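Local coordinates for protein FprA (Mycobacterium tuberculosis, PDB 1LQT) that transfers electrons between NADPH and ferredoxin through a bound FAD and may supply electrons to P450 systems, at residues A[43-48]-A[76-81]; A[286-291]-A[310-315]; A[424-429]-A[448-453]. One frame throughout, in Å; residues are numbered along the deposited sequence. Where two conformers were deposited one is given.

Interaction 1 (A[43-48]-A[76-81]); sequences PTPWGL and FRFFGN. With FAD (flavin-adenine dinucleotide), chain H.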
loop_
_atom_site.group_PDB
_atom_site.type_symbol
_atom_site.label_atom_id
_atom_site.label_comp_id
_atom_site.label_asym_id
_atom_site.label_seq_id
_atom_site.Cartn_x
_atom_site.Cartn_y
_atom_site.Cartn_z
ATOM N N PRO A 43 12.923 -8.706 -4.414
ATOM C CA PRO A 43 13.701 -8.748 -5.648
ATOM C C PRO A 43 13.238 -7.741 -6.699
ATOM O O PRO A 43 13.971 -7.451 -7.642
ATOM C CB PRO A 43 13.480 -10.188 -6.150
ATOM C CG PRO A 43 13.193 -10.942 -4.909
ATOM C CD PRO A 43 12.343 -10.023 -4.101
ATOM N N THR A 44 12.011 -7.261 -6.545
ATOM C CA THR A 44 11.345 -6.428 -7.524
ATOM C C THR A 44 11.140 -5.022 -6.978
ATOM O O THR A 44 10.783 -4.888 -5.815
ATOM C CB THR A 44 9.976 -7.027 -7.880
ATOM O OG1 THR A 44 9.169 -7.093 -6.685
ATOM C CG2 THR A 44 10.073 -8.450 -8.402
ATOM N N PRO A 45 11.298 -4.007 -7.821
ATOM C CA PRO A 45 11.065 -2.621 -7.419
ATOM C C PRO A 45 9.591 -2.264 -7.505
ATOM O O PRO A 45 8.736 -3.061 -7.905
ATOM C CB PRO A 45 11.871 -1.839 -8.457
ATOM C CG PRO A 45 11.677 -2.674 -9.720
ATOM C CD PRO A 45 11.738 -4.088 -9.224
ATOM N N TRP A 46 9.326 -1.023 -7.100
ATOM C CA TRP A 46 8.081 -0.283 -7.329
ATOM C C TRP A 46 7.097 -0.288 -6.164
ATOM O O TRP A 46 6.088 0.397 -6.205
ATOM C CB TRP A 46 7.388 -0.607 -8.659
ATOM C CG TRP A 46 8.309 -0.484 -9.874
ATOM C CD1 TRP A 46 9.497 0.238 -9.984
ATOM C CD2 TRP A 46 8.093 -1.071 -11.141
ATOM N NE1 TRP A 46 10.025 0.077 -11.231
ATOM C CE2 TRP A 46 9.199 -0.742 -11.956
ATOM C CE3 TRP A 46 7.094 -1.883 -11.676
ATOM C CZ2 TRP A 46 9.297 -1.166 -13.292
ATOM C CZ3 TRP A 46 7.196 -2.294 -12.985
ATOM C CH2 TRP A 46 8.299 -1.961 -13.768
ATOM N N GLY A 47 7.395 -1.037 -5.119
ATOM C CA GLY A 47 6.579 -1.019 -3.926
ATOM C C GLY A 47 5.143 -1.332 -4.242
ATOM O O GLY A 47 4.820 -2.274 -4.968
ATOM N N LEU A 48 4.240 -0.557 -3.668
ATOM C CA LEU A 48 2.797 -0.786 -3.818
ATOM C C LEU A 48 2.332 -0.517 -5.240
ATOM O O LEU A 48 1.236 -0.952 -5.596
ATOM C CB LEU A 48 2.005 0.046 -2.830
ATOM C CG LEU A 48 2.089 -0.390 -1.367
ATOM C CD1 LEU A 48 1.449 0.672 -0.495
ATOM C CD2 LEU A 48 1.406 -1.727 -1.144
ATOM N N PHE A 76 22.606 5.991 -10.886
ATOM C CA PHE A 76 21.648 5.228 -10.093
ATOM C C PHE A 76 21.976 3.753 -10.137
ATOM O O PHE A 76 22.228 3.212 -11.223
ATOM C CB PHE A 76 20.263 5.440 -10.705
ATOM C CG PHE A 76 19.158 4.696 -10.017
ATOM C CD1 PHE A 76 18.882 3.392 -10.324
ATOM C CD2 PHE A 76 18.344 5.350 -9.105
ATOM C CE1 PHE A 76 17.836 2.731 -9.659
ATOM C CE2 PHE A 76 17.317 4.711 -8.471
ATOM C CZ PHE A 76 17.082 3.422 -8.726
ATOM N N ARG A 77 21.905 3.092 -8.978
ATOM C CA ARG A 77 22.037 1.643 -8.893
ATOM C C ARG A 77 20.884 1.114 -8.021
ATOM O O ARG A 77 20.490 1.757 -7.054
ATOM C CB ARG A 77 23.362 1.223 -8.276
ATOM C CG ARG A 77 24.570 1.677 -9.052
ATOM C CD ARG A 77 25.889 1.092 -8.579
ATOM N NE ARG A 77 26.172 1.448 -7.188
ATOM C CZ ARG A 77 27.326 1.195 -6.587
ATOM N NH1 ARG A 77 28.272 0.566 -7.247
ATOM N NH2 ARG A 77 27.523 1.552 -5.338
ATOM N N PHE A 78 20.415 -0.078 -8.363
ATOM C CA PHE A 78 19.414 -0.814 -7.608
ATOM C C PHE A 78 19.996 -2.102 -7.050
ATOM O O PHE A 78 20.684 -2.825 -7.749
ATOM C CB PHE A 78 18.266 -1.174 -8.539
ATOM C CG PHE A 78 17.171 -2.030 -7.919
ATOM C CD1 PHE A 78 16.205 -1.464 -7.117
ATOM C CD2 PHE A 78 17.067 -3.383 -8.203
ATOM C CE1 PHE A 78 15.192 -2.245 -6.610
ATOM C CE2 PHE A 78 16.054 -4.159 -7.697
ATOM C CZ PHE A 78 15.112 -3.602 -6.894
ATOM N N PHE A 79 19.696 -2.382 -5.799
ATOM C CA PHE A 79 20.084 -3.609 -5.143
ATOM C C PHE A 79 18.849 -4.178 -4.450
ATOM O O PHE A 79 18.478 -3.749 -3.354
ATOM C CB PHE A 79 21.175 -3.360 -4.119
ATOM C CG PHE A 79 22.431 -2.745 -4.683
ATOM C CD1 PHE A 79 23.467 -3.532 -5.160
ATOM C CD2 PHE A 79 22.599 -1.382 -4.725
ATOM C CE1 PHE A 79 24.646 -2.969 -5.626
ATOM C CE2 PHE A 79 23.786 -0.824 -5.227
ATOM C CZ PHE A 79 24.780 -1.626 -5.674
ATOM N N GLY A 80 18.230 -5.137 -5.113
ATOM C CA GLY A 80 17.072 -5.815 -4.570
ATOM C C GLY A 80 17.435 -7.021 -3.741
ATOM O O GLY A 80 18.568 -7.487 -3.741
ATOM N N ASN A 81 16.459 -7.518 -3.004
ATOM C CA ASN A 81 16.629 -8.609 -2.035
ATOM C C ASN A 81 17.600 -8.225 -0.928
ATOM O O ASN A 81 18.306 -9.070 -0.413
ATOM C CB ASN A 81 17.040 -9.919 -2.724
ATOM C CG ASN A 81 16.863 -11.138 -1.860
ATOM O OD1 ASN A 81 15.969 -11.212 -1.015
ATOM N ND2 ASN A 81 17.716 -12.130 -2.082
HETATM P PA FAD H . 5.579 1.742 -0.820
HETATM O O1A FAD H . 4.944 0.822 0.144
HETATM O O2A FAD H . 5.015 1.892 -2.184
HETATM O O5B FAD H . 7.109 1.314 -1.006
HETATM C C5B FAD H . 7.885 0.917 0.132
HETATM C C4B FAD H . 9.017 0.048 -0.400
HETATM O O4B FAD H . 9.956 -0.110 0.660
HETATM C C3B FAD H . 8.579 -1.360 -0.823
HETATM O O3B FAD H . 9.088 -1.721 -2.086
HETATM C C2B FAD H . 9.108 -2.221 0.293
HETATM O O2B FAD H . 9.343 -3.572 -0.032
HETATM C C1B FAD H . 10.378 -1.460 0.693
HETATM N N9A FAD H . 10.868 -1.750 2.033
HETATM C C8A FAD H . 10.126 -1.766 3.183
HETATM N N7A FAD H . 10.866 -2.048 4.249
HETATM C C5A FAD H . 12.137 -2.258 3.751
HETATM C C6A FAD H . 13.333 -2.598 4.388
HETATM N N6A FAD H . 13.460 -2.750 5.697
HETATM N N1A FAD H . 14.435 -2.721 3.597
HETATM C C2A FAD H . 14.330 -2.509 2.258
HETATM N N3A FAD H . 13.219 -2.177 1.587
HETATM C C4A FAD H . 12.149 -2.063 2.379
HETATM N N1 FAD H . -2.431 5.065 -5.264
HETATM C C2 FAD H . -2.882 5.487 -6.479
HETATM O O2 FAD H . -2.545 6.562 -6.936
HETATM N N3 FAD H . -3.760 4.678 -7.183
HETATM C C4 FAD H . -4.144 3.434 -6.778
HETATM O O4 FAD H . -4.911 2.736 -7.480
HETATM C C4X FAD H . -3.635 2.985 -5.554
HETATM N N5 FAD H . -3.955 1.731 -5.083
HETATM C C5X FAD H . -3.481 1.321 -3.863
HETATM C C6 FAD H . -3.820 0.083 -3.376
HETATM C C7 FAD H . -3.431 -0.346 -2.120
HETATM C C7M FAD H . -3.810 -1.718 -1.635
HETATM C C8 FAD H . -2.636 0.508 -1.346
HETATM C C8M FAD H . -2.202 0.106 0.037
HETATM C C9 FAD H . -2.263 1.759 -1.834
HETATM C C9A FAD H . -2.676 2.183 -3.089
HETATM N N10 FAD H . -2.333 3.443 -3.590
HETATM C C10 FAD H . -2.788 3.835 -4.825
HETATM C "C1'" FAD H . -1.437 4.370 -2.840
HETATM C "C2'" FAD H . 0.033 4.118 -3.173
HETATM O "O2'" FAD H . 0.262 2.732 -3.124
HETATM C "C3'" FAD H . 0.927 4.844 -2.151
HETATM O "O3'" FAD H . 0.726 6.253 -2.214
HETATM C "C4'" FAD H . 2.432 4.694 -2.376
HETATM O "O4'" FAD H . 2.757 3.407 -2.894
HETATM C "C5'" FAD H . 3.195 4.939 -1.074
HETATM O "O5'" FAD H . 4.576 4.981 -1.453
HETATM P P FAD H . 5.788 4.682 -0.473
HETATM O O1P FAD H . 6.987 4.877 -1.319
HETATM O O2P FAD H . 5.707 5.445 0.810
HETATM O O3P FAD H . 5.642 3.162 -0.043
#
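Close packing, more than bonding, joins the loop 43-48 to the strand 76-80. Pro43, the most covered residue, lies against Gly80 and Asn81, its N 4.0 Å from Asn81 N. Phe78, its CG anti to the backbone N (chi1 176°), sends its ring toward the loop, and Pro45 crosses it at about a right angle, with Pro45 CB 3.8 Å from Phe78 CE1. The ring turns its edge to a buried carbonyl: Pro43 O lies in the ring plane, 3.9 Å from Phe78 CE2. That oxygen has no hydrogen-bond partner in the model, and the ring edge can offer it at most a weak electrostatic contact. Pro45 CG sits 3.5 Å above one face of the Trp46 ring, offset toward the rim, and Trp423 meets the indole edge-to-face.

The polar contact is with the cofactor: Leu48 N, just after the helix N-cap Gly47 (positive phi), donates a nearly straight hydrogen bond (172°) to FAD O2A at 3.0 Å. Gly47 CA, 3.2 Å from FAD O3B, and Leu48 CB, 3.2 Å from FAD O2', are close van der Waals contacts. The helix dipole would favour this phosphate oxygen; loop and strand meet mainly by van der Waals contact.

Interaction 2 (A[286-291]-A[310-315]); sequences RIVLGR and REELPA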
loop_
_atom_site.group_PDB
_atom_site.type_symbol
_atom_site.label_atom_id
_atom_site.label_comp_id
_atom_site.label_asym_id
_atom_site.label_seq_id
_atom_site.Cartn_x
_atom_site.Cartn_y
_atom_site.Cartn_z
ATOM N N ARG A 286 -19.344 -16.087 12.217
ATOM C CA ARG A 286 -20.308 -14.990 12.368
ATOM C C ARG A 286 -19.585 -13.795 12.939
ATOM O O ARG A 286 -18.507 -13.918 13.521
ATOM C CB ARG A 286 -21.540 -15.372 13.133
ATOM C CG ARG A 286 -21.352 -15.945 14.453
ATOM C CD ARG A 286 -22.479 -16.986 14.908
ATOM N NE ARG A 286 -21.863 -17.766 15.964
ATOM C CZ ARG A 286 -21.265 -18.916 15.819
ATOM N NH1 ARG A 286 -21.351 -19.585 14.682
ATOM N NH2 ARG A 286 -20.647 -19.452 16.871
ATOM N N ILE A 287 -20.191 -12.632 12.752
ATOM C CA ILE A 287 -19.656 -11.413 13.285
ATOM C C ILE A 287 -20.747 -10.664 14.009
ATOM O O ILE A 287 -21.882 -10.601 13.567
ATOM C CB ILE A 287 -18.998 -10.550 12.159
ATOM C CG1 ILE A 287 -18.222 -9.353 12.717
ATOM C CG2 ILE A 287 -20.006 -10.134 11.099
ATOM C CD1 ILE A 287 -17.329 -8.661 11.712
ATOM N N VAL A 288 -20.357 -10.092 15.140
ATOM C CA VAL A 288 -21.233 -9.222 15.921
ATOM C C VAL A 288 -20.960 -7.785 15.526
ATOM O O VAL A 288 -19.818 -7.349 15.544
ATOM C CB VAL A 288 -20.997 -9.397 17.433
ATOM C CG1 VAL A 288 -21.962 -8.523 18.252
ATOM C CG2 VAL A 288 -21.136 -10.864 17.817
ATOM N N LEU A 289 -22.025 -7.078 15.159
ATOM C CA LEU A 289 -21.957 -5.692 14.715
ATOM C C LEU A 289 -22.716 -4.807 15.693
ATOM O O LEU A 289 -23.705 -5.214 16.304
ATOM C CB LEU A 289 -22.601 -5.574 13.330
ATOM C CG LEU A 289 -21.969 -6.436 12.243
ATOM C CD1 LEU A 289 -22.786 -6.335 10.966
ATOM C CD2 LEU A 289 -20.517 -6.081 11.991
ATOM N N GLY A 290 -22.208 -3.591 15.840
ATOM C CA GLY A 290 -22.819 -2.585 16.687
ATOM C C GLY A 290 -23.152 -1.346 15.888
ATOM O O GLY A 290 -22.377 -0.903 15.050
ATOM N N ARG A 291 -24.307 -0.747 16.177
ATOM C CA ARG A 291 -24.706 0.481 15.527
ATOM C C ARG A 291 -24.113 1.669 16.284
ATOM O O ARG A 291 -24.162 1.730 17.506
ATOM C CB ARG A 291 -26.241 0.588 15.465
ATOM C CG ARG A 291 -26.720 1.791 14.704
ATOM C CD ARG A 291 -28.222 1.835 14.528
ATOM N NE ARG A 291 -28.955 2.087 15.757
ATOM C CZ ARG A 291 -29.391 3.271 16.160
ATOM N NH1 ARG A 291 -29.114 4.350 15.487
ATOM N NH2 ARG A 291 -30.152 3.328 17.261
ATOM N N ARG A 310 -26.614 -4.659 19.433
ATOM C CA ARG A 310 -25.811 -5.760 18.861
ATOM C C ARG A 310 -26.639 -6.591 17.897
ATOM O O ARG A 310 -27.775 -6.922 18.212
ATOM C CB ARG A 310 -25.230 -6.618 19.980
ATOM C CG ARG A 310 -24.380 -5.822 20.958
ATOM C CD ARG A 310 -23.054 -5.423 20.332
ATOM N NE ARG A 310 -22.210 -4.667 21.256
ATOM C CZ ARG A 310 -22.062 -3.346 21.245
ATOM N NH1 ARG A 310 -22.708 -2.584 20.386
ATOM N NH2 ARG A 310 -21.226 -2.768 22.100
ATOM N N GLU A 311 -26.026 -6.927 16.765
ATOM C CA GLU A 311 -26.625 -7.722 15.684
ATOM C C GLU A 311 -25.548 -8.759 15.329
ATOM O O GLU A 311 -24.379 -8.432 15.316
ATOM C CB GLU A 311 -26.816 -6.765 14.455
ATOM C CG GLU A 311 -27.213 -7.309 13.105
ATOM C CD GLU A 311 -27.010 -6.290 11.983
ATOM O OE1 GLU A 311 -26.968 -6.710 10.794
ATOM O OE2 GLU A 311 -26.874 -5.072 12.260
ATOM N N GLU A 312 -25.935 -9.987 15.027
ATOM C CA GLU A 312 -24.983 -10.989 14.533
ATOM C C GLU A 312 -25.347 -11.321 13.084
ATOM O O GLU A 312 -26.529 -11.404 12.720
ATOM C CB GLU A 312 -24.945 -12.254 15.418
ATOM C CG GLU A 312 -24.617 -11.951 16.881
ATOM C CD GLU A 312 -24.112 -13.134 17.691
ATOM O OE1 GLU A 312 -24.065 -14.251 17.153
ATOM O OE2 GLU A 312 -23.712 -12.906 18.871
ATOM N N LEU A 313 -24.317 -11.507 12.268
ATOM C CA LEU A 313 -24.453 -11.822 10.852
ATOM C C LEU A 313 -23.541 -13.008 10.511
ATOM O O LEU A 313 -22.368 -12.962 10.876
ATOM C CB LEU A 313 -23.983 -10.606 10.062
ATOM C CG LEU A 313 -24.122 -10.610 8.559
ATOM C CD1 LEU A 313 -25.570 -10.639 8.137
ATOM C CD2 LEU A 313 -23.453 -9.346 7.990
ATOM N N PRO A 314 -24.016 -14.060 9.838
ATOM C CA PRO A 314 -23.093 -15.126 9.428
ATOM C C PRO A 314 -22.072 -14.614 8.435
ATOM O O PRO A 314 -22.419 -13.842 7.556
ATOM C CB PRO A 314 -24.001 -16.162 8.769
ATOM C CG PRO A 314 -25.389 -15.780 9.227
ATOM C CD PRO A 314 -25.405 -14.312 9.426
ATOM N N ALA A 315 -20.842 -15.052 8.566
ATOM C CA ALA A 315 -19.790 -14.687 7.634
ATOM C C ALA A 315 -18.685 -15.682 7.754
ATOM O O ALA A 315 -18.436 -16.176 8.841
ATOM C CB ALA A 315 -19.283 -13.301 7.906
#
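Leu289, Arg286 and Val288 lose the most surface where strands 286-296 and 302-314 run side by side. Leu289 is gripped through its backbone: its N donates to Glu311 O at 2.7 Å, nearly straight (174°) and almost along the C=O axis, and its O accepts from Glu311 N at 2.9 Å. Its side chain, with CG anti to the carbonyl carbon, shares a face of the sheet with Ile287, Glu311 and Leu313, and Leu289 CD1 comes to 4.3 Å from Leu313 CD2. Farther along the ladder, Ile287 and Leu313 form the second hydrogen-bonded pair.

These are the two strands of a beta hairpin within a three-stranded antiparallel sheet, with 286-296 in the middle and strand 273-279 on its other flank. Val288 and Arg286 point to the other face. Val288 forms a non-hydrogen-bonded pair with Glu312 and lies alongside it, pointing the same way, with Val288 CG2 3.5 Å from Glu312 OE2; its other methyl, CG1, is crossed at about a right angle by Arg310, whose CD is 3.9 Å away. Arg286 takes the crowded first torsion (chi1 55°) and runs beside Glu312. The guanidinium and carboxylate planes are only 16° apart, yet Arg286 NE and Glu312 OE1 stay 4.3 Å apart, beyond a salt bridge. Glu312 OE2 is instead paired with Lys279, while Glu311 reaches Arg270 and Arg310 reaches Asp306.

Interaction 3 (A[424-429]-A[448-453]); sequences QVIDAF and AELLRI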
loop_
_atom_site.group_PDB
_atom_site.type_symbol
_atom_site.label_atom_id
_atom_site.label_comp_id
_atom_site.label_asym_id
_atom_site.label_seq_id
_atom_site.Cartn_x
_atom_site.Cartn_y
_atom_site.Cartn_z
ATOM N N GLN A 424 15.548 -6.821 -14.517
ATOM C CA GLN A 424 15.019 -6.749 -15.876
ATOM C C GLN A 424 14.733 -8.127 -16.445
ATOM O O GLN A 424 13.817 -8.287 -17.246
ATOM C CB GLN A 424 15.946 -5.921 -16.762
ATOM C CG GLN A 424 15.922 -4.438 -16.391
ATOM C CD GLN A 424 16.973 -3.626 -17.078
ATOM O OE1 GLN A 424 17.507 -4.011 -18.078
ATOM N NE2 GLN A 424 17.258 -2.467 -16.552
ATOM N N VAL A 425 15.505 -9.122 -16.045
ATOM C CA VAL A 425 15.248 -10.513 -16.438
ATOM C C VAL A 425 13.964 -11.016 -15.788
ATOM O O VAL A 425 13.127 -11.595 -16.478
ATOM C CB VAL A 425 16.446 -11.421 -16.086
ATOM C CG1 VAL A 425 16.170 -12.858 -16.439
ATOM C CG2 VAL A 425 17.705 -10.933 -16.797
ATOM N N ILE A 426 13.794 -10.824 -14.489
ATOM C CA ILE A 426 12.533 -11.161 -13.834
ATOM C C ILE A 426 11.360 -10.519 -14.570
ATOM O O ILE A 426 10.366 -11.166 -14.852
ATOM C CB ILE A 426 12.543 -10.719 -12.364
ATOM C CG1 ILE A 426 13.525 -11.574 -11.544
ATOM C CG2 ILE A 426 11.132 -10.789 -11.760
ATOM C CD1 ILE A 426 13.800 -11.040 -10.139
ATOM N N ASP A 427 11.476 -9.216 -14.834
ATOM C CA ASP A 427 10.418 -8.467 -15.482
ATOM C C ASP A 427 10.066 -9.076 -16.841
ATOM O O ASP A 427 8.897 -9.288 -17.162
ATOM C CB ASP A 427 10.869 -7.023 -15.611
ATOM C CG ASP A 427 9.858 -6.128 -16.240
ATOM O OD1 ASP A 427 8.664 -6.252 -15.920
ATOM O OD2 ASP A 427 10.220 -5.314 -17.094
ATOM N N ALA A 428 11.090 -9.340 -17.639
ATOM C CA ALA A 428 10.861 -9.919 -18.940
ATOM C C ALA A 428 10.205 -11.285 -18.836
ATOM O O ALA A 428 9.322 -11.610 -19.636
ATOM C CB ALA A 428 12.177 -10.007 -19.685
ATOM N N PHE A 429 10.651 -12.087 -17.892
ATOM C CA PHE A 429 10.064 -13.404 -17.689
ATOM C C PHE A 429 8.581 -13.293 -17.381
ATOM O O PHE A 429 7.762 -14.001 -17.957
ATOM C CB PHE A 429 10.823 -14.082 -16.549
ATOM C CG PHE A 429 10.465 -15.522 -16.314
ATOM C CD1 PHE A 429 11.281 -16.549 -16.780
ATOM C CD2 PHE A 429 9.328 -15.871 -15.592
ATOM C CE1 PHE A 429 10.986 -17.858 -16.525
ATOM C CE2 PHE A 429 9.026 -17.172 -15.364
ATOM C CZ PHE A 429 9.857 -18.167 -15.834
ATOM N N ALA A 448 11.730 -17.819 -3.693
ATOM C CA ALA A 448 12.502 -18.867 -4.365
ATOM C C ALA A 448 12.355 -18.785 -5.883
ATOM O O ALA A 448 13.310 -18.920 -6.618
ATOM C CB ALA A 448 12.111 -20.230 -3.866
ATOM N N GLU A 449 11.136 -18.567 -6.354
ATOM C CA GLU A 449 10.936 -18.503 -7.809
ATOM C C GLU A 449 11.494 -17.219 -8.394
ATOM O O GLU A 449 12.018 -17.225 -9.487
ATOM C CB GLU A 449 9.486 -18.656 -8.180
ATOM C CG GLU A 449 8.801 -19.971 -7.816
ATOM C CD GLU A 449 7.269 -19.732 -7.769
ATOM O OE1 GLU A 449 6.533 -20.117 -8.702
ATOM O OE2 GLU A 449 6.757 -19.079 -6.831
ATOM N N LEU A 450 11.360 -16.110 -7.665
ATOM C CA LEU A 450 11.981 -14.874 -8.096
ATOM C C LEU A 450 13.477 -15.014 -8.241
ATOM O O LEU A 450 14.062 -14.543 -9.218
ATOM C CB LEU A 450 11.640 -13.727 -7.129
ATOM C CG LEU A 450 10.206 -13.221 -7.244
ATOM C CD1 LEU A 450 9.766 -12.530 -5.966
ATOM C CD2 LEU A 450 10.066 -12.292 -8.469
ATOM N N LEU A 451 14.102 -15.624 -7.254
ATOM C CA LEU A 451 15.544 -15.772 -7.288
ATOM C C LEU A 451 16.022 -16.809 -8.288
ATOM O O LEU A 451 17.115 -16.682 -8.846
ATOM C CB LEU A 451 16.078 -16.079 -5.895
ATOM C CG LEU A 451 15.877 -14.975 -4.864
ATOM C CD1 LEU A 451 16.550 -15.409 -3.560
ATOM C CD2 LEU A 451 16.413 -13.628 -5.281
ATOM N N ARG A 452 15.207 -17.818 -8.570
ATOM C CA ARG A 452 15.557 -18.799 -9.602
ATOM C C ARG A 452 15.793 -18.076 -10.914
ATOM O O ARG A 452 16.699 -18.412 -11.667
ATOM C CB ARG A 452 14.435 -19.830 -9.735
ATOM C CG ARG A 452 14.592 -20.898 -10.805
ATOM C CD ARG A 452 13.394 -21.806 -10.822
ATOM N NE ARG A 452 13.532 -22.911 -11.732
ATOM C CZ ARG A 452 12.546 -23.734 -12.012
ATOM N NH1 ARG A 452 11.359 -23.544 -11.471
ATOM N NH2 ARG A 452 12.730 -24.733 -12.862
ATOM N N ILE A 453 14.968 -17.070 -11.186
ATOM C CA ILE A 453 15.040 -16.348 -12.439
ATOM C C ILE A 453 15.992 -15.164 -12.352
ATOM O O ILE A 453 16.728 -14.891 -13.274
ATOM C CB ILE A 453 13.609 -15.909 -12.881
ATOM C CG1 ILE A 453 12.697 -17.113 -13.053
ATOM C CG2 ILE A 453 13.683 -15.035 -14.137
ATOM C CD1 ILE A 453 13.249 -18.259 -13.873
#
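Phe429 has its CG anti to the backbone N (chi1 -173°), which carries the ring out toward the helix 447-454, while Ile453 turns its CG1 anti to the carbonyl carbon and folds back at chi2 (-49°). These torsions lay the isoleucine across one face of the phenyl ring. Ile453 CG1 stands 3.9 Å above the ring plane, over its centre, in a CH-pi contact, and its terminal methyl CD1 reaches Phe429 CE1 at 3.5 Å. The other branch, Ile453 CG2, anti to the backbone N, fits between Phe429 and Val425: it lies 3.9 Å from Phe429 CB and 4.0 Å from Val425 CG1.

Beside this pair, Ile426 and Leu450 cross at about a right angle, with Ile426 CG2 3.8 Å from Leu450 CD2. The extended branch of Ile426 instead runs to the backbone, where its CD1 approaches Leu450 O at 3.6 Å. Apart from this methyl-to-carbonyl approach the contact is apolar, shading from the buried Ile426 and Leu450 through the partly exposed Ile453 to the exposed Val425 and Phe429. Leu444, in the intervening loop, touches Phe429 and Leu450.

The helical segments cross at 109° with their axes 9.5 Å apart. Ile453 lies against Val425, Ile426 and Phe429, while Leu450, a turn earlier, meets Ile426. It is a steeply crossed helix pair packed through aliphatic and aromatic side chains, joining the chain's last two helices against the Thr44 loop.

From the N terminus, interaction 1 comes first: it closes a loop of 27 residues between 43-48 and 76-81, within the FAD-binding part of the fold. Interaction 2 closes a beta hairpin far away, its centre about 43 Å from that of interaction 1 and on the opposite side of the chain's centre. Interaction 3 then closes the loop between the two last helices. The three loops follow in series, neither nesting nor crossing. Interactions 1 and 3 nevertheless touch in space: Pro43 packs on Ile426 and Leu450, and Asn81 on Leu451, so the two C-terminal helices pack against the loop that leads to the FAD and against segment 76-81. Interaction 2 touches neither.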